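Local coordinates for protein integral membrane indolylacetylinositol arabinosyltransferase EmbC (Mycolicibacterium smegmatis, PDB 7BVE) that probably transfers arabinose units in the mycobacterial membrane to build cell-wall arabinan, and is captured here with the antituberculosis drug ethambutol bound, at residues P960-W965 with P1003-L1008; P987-L992 with G1038-L1043. One frame throughout, in Å; residues are numbered along the deposited sequence.

Contact 1 (P960-W965 with P1003-L1008); sequences PVMLDW and PVMDYL. With 95E (Ethambutol), chain G.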
loop_
_atom_site.group_PDB
_atom_site.type_symbol
_atom_site.label_atom_id
_atom_site.label_comp_id
_atom_site.label_asym_id
_atom_site.label_seq_id
_atom_site.Cartn_x
_atom_site.Cartn_y
_atom_site.Cartn_z
ATOM N N PRO A 960 -0.568 -41.249 1.672
ATOM C CA PRO A 960 -0.476 -39.976 0.951
ATOM C C PRO A 960 -1.085 -38.840 1.760
ATOM O O PRO A 960 -2.209 -38.937 2.248
ATOM C CB PRO A 960 -1.257 -40.243 -0.337
ATOM C CG PRO A 960 -2.166 -41.344 -0.002
ATOM C CD PRO A 960 -1.455 -42.199 0.990
ATOM N N VAL A 961 -0.324 -37.766 1.902
ATOM C CA VAL A 961 -0.689 -36.613 2.708
ATOM C C VAL A 961 -0.792 -35.414 1.781
ATOM O O VAL A 961 0.021 -35.248 0.872
ATOM C CB VAL A 961 0.355 -36.370 3.824
ATOM C CG1 VAL A 961 0.004 -35.186 4.688
ATOM C CG2 VAL A 961 0.500 -37.595 4.679
ATOM N N MET A 962 -1.803 -34.585 1.995
ATOM C CA MET A 962 -1.883 -33.302 1.311
ATOM C C MET A 962 -1.189 -32.252 2.171
ATOM O O MET A 962 -1.751 -31.732 3.129
ATOM C CB MET A 962 -3.318 -32.908 1.019
ATOM C CG MET A 962 -3.349 -31.618 0.278
ATOM S SD MET A 962 -4.940 -30.986 -0.197
ATOM C CE MET A 962 -4.377 -29.412 -0.813
ATOM N N LEU A 963 0.050 -31.946 1.827
ATOM C CA LEU A 963 0.789 -30.891 2.492
ATOM C C LEU A 963 0.479 -29.557 1.836
ATOM O O LEU A 963 0.256 -29.480 0.629
ATOM C CB LEU A 963 2.288 -31.166 2.405
ATOM C CG LEU A 963 2.809 -32.404 3.116
ATOM C CD1 LEU A 963 4.205 -32.682 2.681
ATOM C CD2 LEU A 963 2.781 -32.159 4.588
ATOM N N ASP A 964 0.473 -28.499 2.635
ATOM C CA ASP A 964 0.378 -27.178 2.043
ATOM C C ASP A 964 1.760 -26.706 1.619
ATOM O O ASP A 964 2.770 -27.362 1.869
ATOM C CB ASP A 964 -0.261 -26.192 3.009
ATOM C CG ASP A 964 -1.714 -26.513 3.281
ATOM O OD1 ASP A 964 -2.336 -27.232 2.476
ATOM O OD2 ASP A 964 -2.258 -26.013 4.275
ATOM N N TRP A 965 1.809 -25.560 0.957
ATOM C CA TRP A 965 3.077 -25.141 0.380
ATOM C C TRP A 965 3.994 -24.456 1.380
ATOM O O TRP A 965 5.124 -24.113 1.026
ATOM C CB TRP A 965 2.842 -24.241 -0.829
ATOM C CG TRP A 965 2.161 -22.956 -0.571
ATOM C CD1 TRP A 965 0.831 -22.723 -0.610
ATOM C CD2 TRP A 965 2.780 -21.704 -0.271
ATOM N NE1 TRP A 965 0.572 -21.410 -0.336
ATOM C CE2 TRP A 965 1.756 -20.761 -0.125
ATOM C CE3 TRP A 965 4.104 -21.291 -0.105
ATOM C CZ2 TRP A 965 2.009 -19.434 0.180
ATOM C CZ3 TRP A 965 4.350 -19.978 0.197
ATOM C CH2 TRP A 965 3.311 -19.064 0.338
ATOM N N PRO A 1003 -5.499 -19.185 -0.816
ATOM C CA PRO A 1003 -5.856 -18.842 -2.207
ATOM C C PRO A 1003 -4.799 -19.126 -3.274
ATOM O O PRO A 1003 -5.058 -18.829 -4.444
ATOM C CB PRO A 1003 -6.155 -17.345 -2.130
ATOM C CG PRO A 1003 -6.660 -17.162 -0.808
ATOM C CD PRO A 1003 -5.881 -18.064 0.068
ATOM N N VAL A 1004 -3.628 -19.659 -2.931
ATOM C CA VAL A 1004 -2.718 -20.151 -3.957
ATOM C C VAL A 1004 -3.253 -21.448 -4.549
ATOM O O VAL A 1004 -3.167 -21.680 -5.759
ATOM C CB VAL A 1004 -1.310 -20.323 -3.359
ATOM C CG1 VAL A 1004 -0.350 -20.938 -4.350
ATOM C CG2 VAL A 1004 -0.788 -18.992 -2.883
ATOM N N MET A 1005 -3.868 -22.284 -3.722
ATOM C CA MET A 1005 -4.236 -23.636 -4.105
ATOM C C MET A 1005 -5.711 -23.793 -4.437
ATOM O O MET A 1005 -6.165 -24.919 -4.623
ATOM C CB MET A 1005 -3.863 -24.599 -2.987
ATOM C CG MET A 1005 -2.389 -24.675 -2.716
ATOM S SD MET A 1005 -2.021 -25.748 -1.334
ATOM C CE MET A 1005 -2.549 -24.701 -0.000
ATOM N N ASP A 1006 -6.469 -22.705 -4.536
ATOM C CA ASP A 1006 -7.915 -22.823 -4.658
ATOM C C ASP A 1006 -8.324 -23.169 -6.088
ATOM O O ASP A 1006 -7.498 -23.448 -6.951
ATOM C CB ASP A 1006 -8.600 -21.544 -4.183
ATOM C CG ASP A 1006 -8.149 -20.304 -4.937
ATOM O OD1 ASP A 1006 -7.198 -20.369 -5.738
ATOM O OD2 ASP A 1006 -8.768 -19.241 -4.729
ATOM N N TYR A 1007 -9.635 -23.132 -6.330
ATOM C CA TYR A 1007 -10.203 -23.498 -7.620
ATOM C C TYR A 1007 -9.883 -22.500 -8.720
ATOM O O TYR A 1007 -9.731 -22.900 -9.875
ATOM C CB TYR A 1007 -11.719 -23.629 -7.491
ATOM C CG TYR A 1007 -12.427 -23.996 -8.769
ATOM C CD1 TYR A 1007 -12.366 -25.288 -9.265
ATOM C CD2 TYR A 1007 -13.168 -23.058 -9.474
ATOM C CE1 TYR A 1007 -13.011 -25.638 -10.432
ATOM C CE2 TYR A 1007 -13.816 -23.397 -10.647
ATOM C CZ TYR A 1007 -13.733 -24.694 -11.118
ATOM O OH TYR A 1007 -14.372 -25.056 -12.280
ATOM N N LEU A 1008 -9.773 -21.216 -8.397
ATOM C CA LEU A 1008 -9.625 -20.189 -9.417
ATOM C C LEU A 1008 -8.229 -20.103 -10.005
ATOM O O LEU A 1008 -7.987 -19.228 -10.838
ATOM C CB LEU A 1008 -10.005 -18.823 -8.855
ATOM C CG LEU A 1008 -11.482 -18.581 -8.588
ATOM C CD1 LEU A 1008 -11.669 -17.254 -7.888
ATOM C CD2 LEU A 1008 -12.242 -18.607 -9.894
HETATM C C2 95E G . 6.753 -21.163 -8.596
HETATM O O12 95E G . 5.412 -16.398 -1.722
HETATM C C11 95E G . 5.808 -16.783 -2.770
HETATM C C10 95E G . 4.889 -17.536 -3.731
HETATM C C13 95E G . 3.618 -18.003 -3.030
HETATM C C14 95E G . 2.378 -17.277 -3.539
HETATM N N9 95E G . 5.577 -18.692 -4.264
HETATM C C8 95E G . 6.177 -18.311 -5.522
HETATM C C7 95E G . 6.055 -19.452 -6.520
HETATM N N6 95E G . 7.136 -20.391 -6.332
HETATM C C3 95E G . 7.763 -20.579 -7.618
HETATM O O1 95E G . 6.299 -20.468 -9.438
HETATM C C4 95E G . 8.936 -21.529 -7.451
HETATM C C5 95E G . 9.574 -21.341 -6.080
#
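Met1005 and Val1004, in the loop after helix 995-1001, reach the end of strand 961-963 and the turn beyond it through side chains alone. The backbones stay well apart. From CB, Met1005 sets out with CG anti to the carbonyl carbon and runs straight through chi2, so that SD comes to the edge of the Trp965 indole, 5.4 Å from the centroid of its five-membered ring, a Met-aromatic contact. SD also has the methyl CE of Met962 beside it, at the end of a fully extended chain. A bend at chi3 (-74°) then turns the Met1005 methyl: its CE lies 3.5 Å from Asp964 OD1 and 4.0 Å from Trp965 CD1, near the indole plane. Asp964 crosses Met1005 at about a right angle, its OD1 also forming a long, weak ion pair with Arg990.

Trp965 holds the crowded chi1 position (63°), with CG between the backbone N and carbonyl carbon. Its NE1 is hydrogen-bonded to the Asn1001 carbonyl oxygen and lies 3.7 Å from Val1004 CB, the valine side chain crossing the indole at about a right angle. Over one face, toward the rim, sits ethambutol: its C13 is 3.5 Å from Trp965 CH2, while its C14 is 3.7 Å from Val1004 CG2. Trp965 and Val1004 thus form an apolar wall of the ethambutol pocket, contributed by the C-terminal domain.

Contact 2 (P987-L992 with G1038-L1043); sequences PKWRIL and GSLQRL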
loop_
_atom_site.group_PDB
_atom_site.type_symbol
_atom_site.label_atom_id
_atom_site.label_comp_id
_atom_site.label_asym_id
_atom_site.label_seq_id
_atom_site.Cartn_x
_atom_site.Cartn_y
_atom_site.Cartn_z
ATOM N N PRO A 987 -5.546 -38.332 -1.373
ATOM C CA PRO A 987 -4.877 -38.257 -0.076
ATOM C C PRO A 987 -5.780 -38.720 1.060
ATOM O O PRO A 987 -6.984 -38.907 0.905
ATOM C CB PRO A 987 -4.548 -36.771 0.049
ATOM C CG PRO A 987 -5.539 -36.104 -0.755
ATOM C CD PRO A 987 -5.828 -36.994 -1.909
ATOM N N LYS A 988 -5.160 -38.912 2.223
ATOM C CA LYS A 988 -5.865 -39.349 3.414
ATOM C C LYS A 988 -5.797 -38.362 4.562
ATOM O O LYS A 988 -6.590 -38.484 5.496
ATOM C CB LYS A 988 -5.311 -40.691 3.905
ATOM C CG LYS A 988 -5.520 -41.829 2.953
ATOM C CD LYS A 988 -4.983 -43.119 3.526
ATOM C CE LYS A 988 -5.075 -44.254 2.519
ATOM N NZ LYS A 988 -6.479 -44.634 2.219
ATOM N N TRP A 989 -4.880 -37.402 4.522
ATOM C CA TRP A 989 -4.656 -36.460 5.603
ATOM C C TRP A 989 -4.440 -35.088 4.992
ATOM O O TRP A 989 -4.294 -34.949 3.781
ATOM C CB TRP A 989 -3.444 -36.865 6.448
ATOM C CG TRP A 989 -3.585 -38.172 7.165
ATOM C CD1 TRP A 989 -3.126 -39.383 6.755
ATOM C CD2 TRP A 989 -4.214 -38.392 8.426
ATOM N NE1 TRP A 989 -3.442 -40.346 7.675
ATOM C CE2 TRP A 989 -4.110 -39.758 8.713
ATOM C CE3 TRP A 989 -4.856 -37.562 9.341
ATOM C CZ2 TRP A 989 -4.621 -40.310 9.871
ATOM C CZ3 TRP A 989 -5.353 -38.109 10.485
ATOM C CH2 TRP A 989 -5.243 -39.469 10.742
ATOM N N ARG A 990 -4.413 -34.065 5.832
ATOM C CA ARG A 990 -4.058 -32.728 5.386
ATOM C C ARG A 990 -3.419 -31.981 6.546
ATOM O O ARG A 990 -3.917 -32.044 7.667
ATOM C CB ARG A 990 -5.274 -31.960 4.881
ATOM C CG ARG A 990 -4.918 -30.600 4.373
ATOM C CD ARG A 990 -6.103 -29.767 4.036
ATOM N NE ARG A 990 -5.677 -28.390 3.839
ATOM C CZ ARG A 990 -6.507 -27.368 3.656
ATOM N NH1 ARG A 990 -7.813 -27.567 3.654
ATOM N NH2 ARG A 990 -6.024 -26.148 3.498
ATOM N N ILE A 991 -2.322 -31.279 6.282
ATOM C CA ILE A 991 -1.623 -30.496 7.293
ATOM C C ILE A 991 -1.665 -29.032 6.882
ATOM O O ILE A 991 -1.304 -28.690 5.753
ATOM C CB ILE A 991 -0.177 -30.986 7.483
ATOM C CG1 ILE A 991 -0.185 -32.423 7.986
ATOM C CG2 ILE A 991 0.547 -30.139 8.480
ATOM C CD1 ILE A 991 1.131 -33.091 7.922
ATOM N N LEU A 992 -2.104 -28.174 7.793
ATOM C CA LEU A 992 -2.308 -26.760 7.538
ATOM C C LEU A 992 -1.333 -25.929 8.363
ATOM O O LEU A 992 -0.737 -26.431 9.320
ATOM C CB LEU A 992 -3.742 -26.337 7.889
ATOM C CG LEU A 992 -4.945 -26.816 7.087
ATOM C CD1 LEU A 992 -5.427 -28.168 7.557
ATOM C CD2 LEU A 992 -6.040 -25.813 7.179
ATOM N N GLY A 1038 -0.515 -25.037 13.906
ATOM C CA GLY A 1038 -1.195 -25.443 12.702
ATOM C C GLY A 1038 -2.347 -26.364 13.070
ATOM O O GLY A 1038 -2.833 -26.311 14.200
ATOM N N SER A 1039 -2.754 -27.206 12.123
ATOM C CA SER A 1039 -3.826 -28.152 12.387
ATOM C C SER A 1039 -3.728 -29.339 11.442
ATOM O O SER A 1039 -3.032 -29.278 10.435
ATOM C CB SER A 1039 -5.199 -27.485 12.271
ATOM O OG SER A 1039 -5.427 -26.968 10.983
ATOM N N LEU A 1040 -4.427 -30.413 11.796
ATOM C CA LEU A 1040 -4.458 -31.668 11.062
ATOM C C LEU A 1040 -5.904 -32.052 10.773
ATOM O O LEU A 1040 -6.795 -31.795 11.581
ATOM C CB LEU A 1040 -3.781 -32.774 11.869
ATOM C CG LEU A 1040 -3.667 -34.183 11.301
ATOM C CD1 LEU A 1040 -2.773 -34.199 10.090
ATOM C CD2 LEU A 1040 -3.167 -35.135 12.346
ATOM N N GLN A 1041 -6.142 -32.660 9.610
ATOM C CA GLN A 1041 -7.476 -33.088 9.215
ATOM C C GLN A 1041 -7.441 -34.505 8.667
ATOM O O GLN A 1041 -6.431 -34.957 8.133
ATOM C CB GLN A 1041 -8.074 -32.163 8.158
ATOM C CG GLN A 1041 -8.363 -30.781 8.639
ATOM C CD GLN A 1041 -8.954 -29.923 7.565
ATOM O OE1 GLN A 1041 -9.099 -30.353 6.430
ATOM N NE2 GLN A 1041 -9.302 -28.698 7.914
ATOM N N ARG A 1042 -8.564 -35.205 8.803
ATOM C CA ARG A 1042 -8.819 -36.456 8.099
ATOM C C ARG A 1042 -9.594 -36.131 6.838
ATOM O O ARG A 1042 -10.424 -35.222 6.842
ATOM C CB ARG A 1042 -9.621 -37.442 8.945
ATOM C CG ARG A 1042 -8.859 -38.097 10.045
ATOM C CD ARG A 1042 -9.729 -38.996 10.891
ATOM N NE ARG A 1042 -10.670 -38.213 11.680
ATOM C CZ ARG A 1042 -11.643 -38.732 12.418
ATOM N NH1 ARG A 1042 -11.803 -40.046 12.477
ATOM N NH2 ARG A 1042 -12.459 -37.936 13.096
ATOM N N LEU A 1043 -9.334 -36.865 5.770
ATOM C CA LEU A 1043 -10.083 -36.706 4.534
ATOM C C LEU A 1043 -10.824 -38.003 4.239
ATOM O O LEU A 1043 -10.201 -39.051 4.062
ATOM C CB LEU A 1043 -9.153 -36.318 3.390
ATOM C CG LEU A 1043 -8.457 -34.968 3.547
ATOM C CD1 LEU A 1043 -7.541 -34.720 2.384
ATOM C CD2 LEU A 1043 -9.435 -33.841 3.677
#
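Strands 989-992 and 1039-1043 run antiparallel, their axes 4.8 Å apart at closest approach and 159° between directions, with Arg990 and Gln1041 as a hydrogen-bonded pair. Gln1041 N gives Arg990 O a bond of 3.0 Å in the carbonyl plane; the return bond, from Arg990 N to Gln1041 O, is longer and meets the carbonyl from above its plane. Leu992 N to Ser1039 O is the straightest, at 170°, and Leu1043 N to Lys988 O carries the ladder on to Lys988, just before strand 989-992.

On one face Trp989 lies alongside Arg1042, pointing the same way, with its ring carbon CZ3 3.5 Å from Arg1042 CG. Leu1040 reaches back with CD1, 4.0 Å from Trp989 CE3 and 3.8 Å from Ile991 CG1. Arg990 and Gln1041 share the other face side by side, guanidinium and amide turned 77° apart, the arginine CD 3.9 Å from Gln1041 OE1. Leu992 CG lies over one face of that guanidinium. Near the other end, Leu1043 CD1 meets the Pro987 ring at CG.

Main-chain bonds therefore set the pairing. Arg1042 meets Trp989 through its aliphatic CG, which leaves its guanidinium to make a weak hydrogen bond from NH2 to Ser1023 OG, beyond the two segments.

Strand 989-992 ties the two contacts together: it pairs antiparallel with 1039-1043 in contact 2 and parallel with 961-963, an edge strand of the same mixed sheet within this chain and the one that carries one side of contact 1. Pro960 O lies 3.0 Å from Lys988 N and Met962 N 3.1 Å from Trp989 O, both probable hydrogen bonds. The centres of the contacts are about 11 Å apart, and their segments alternate along the chain. Contact 1 is the one that meets ethambutol, through Trp965 and Val1004; contact 2 lies farther into the sheet. Asp964, next to the drug-contacting Trp965 in sequence, packs its OD2 3.3 Å from Leu992 CA.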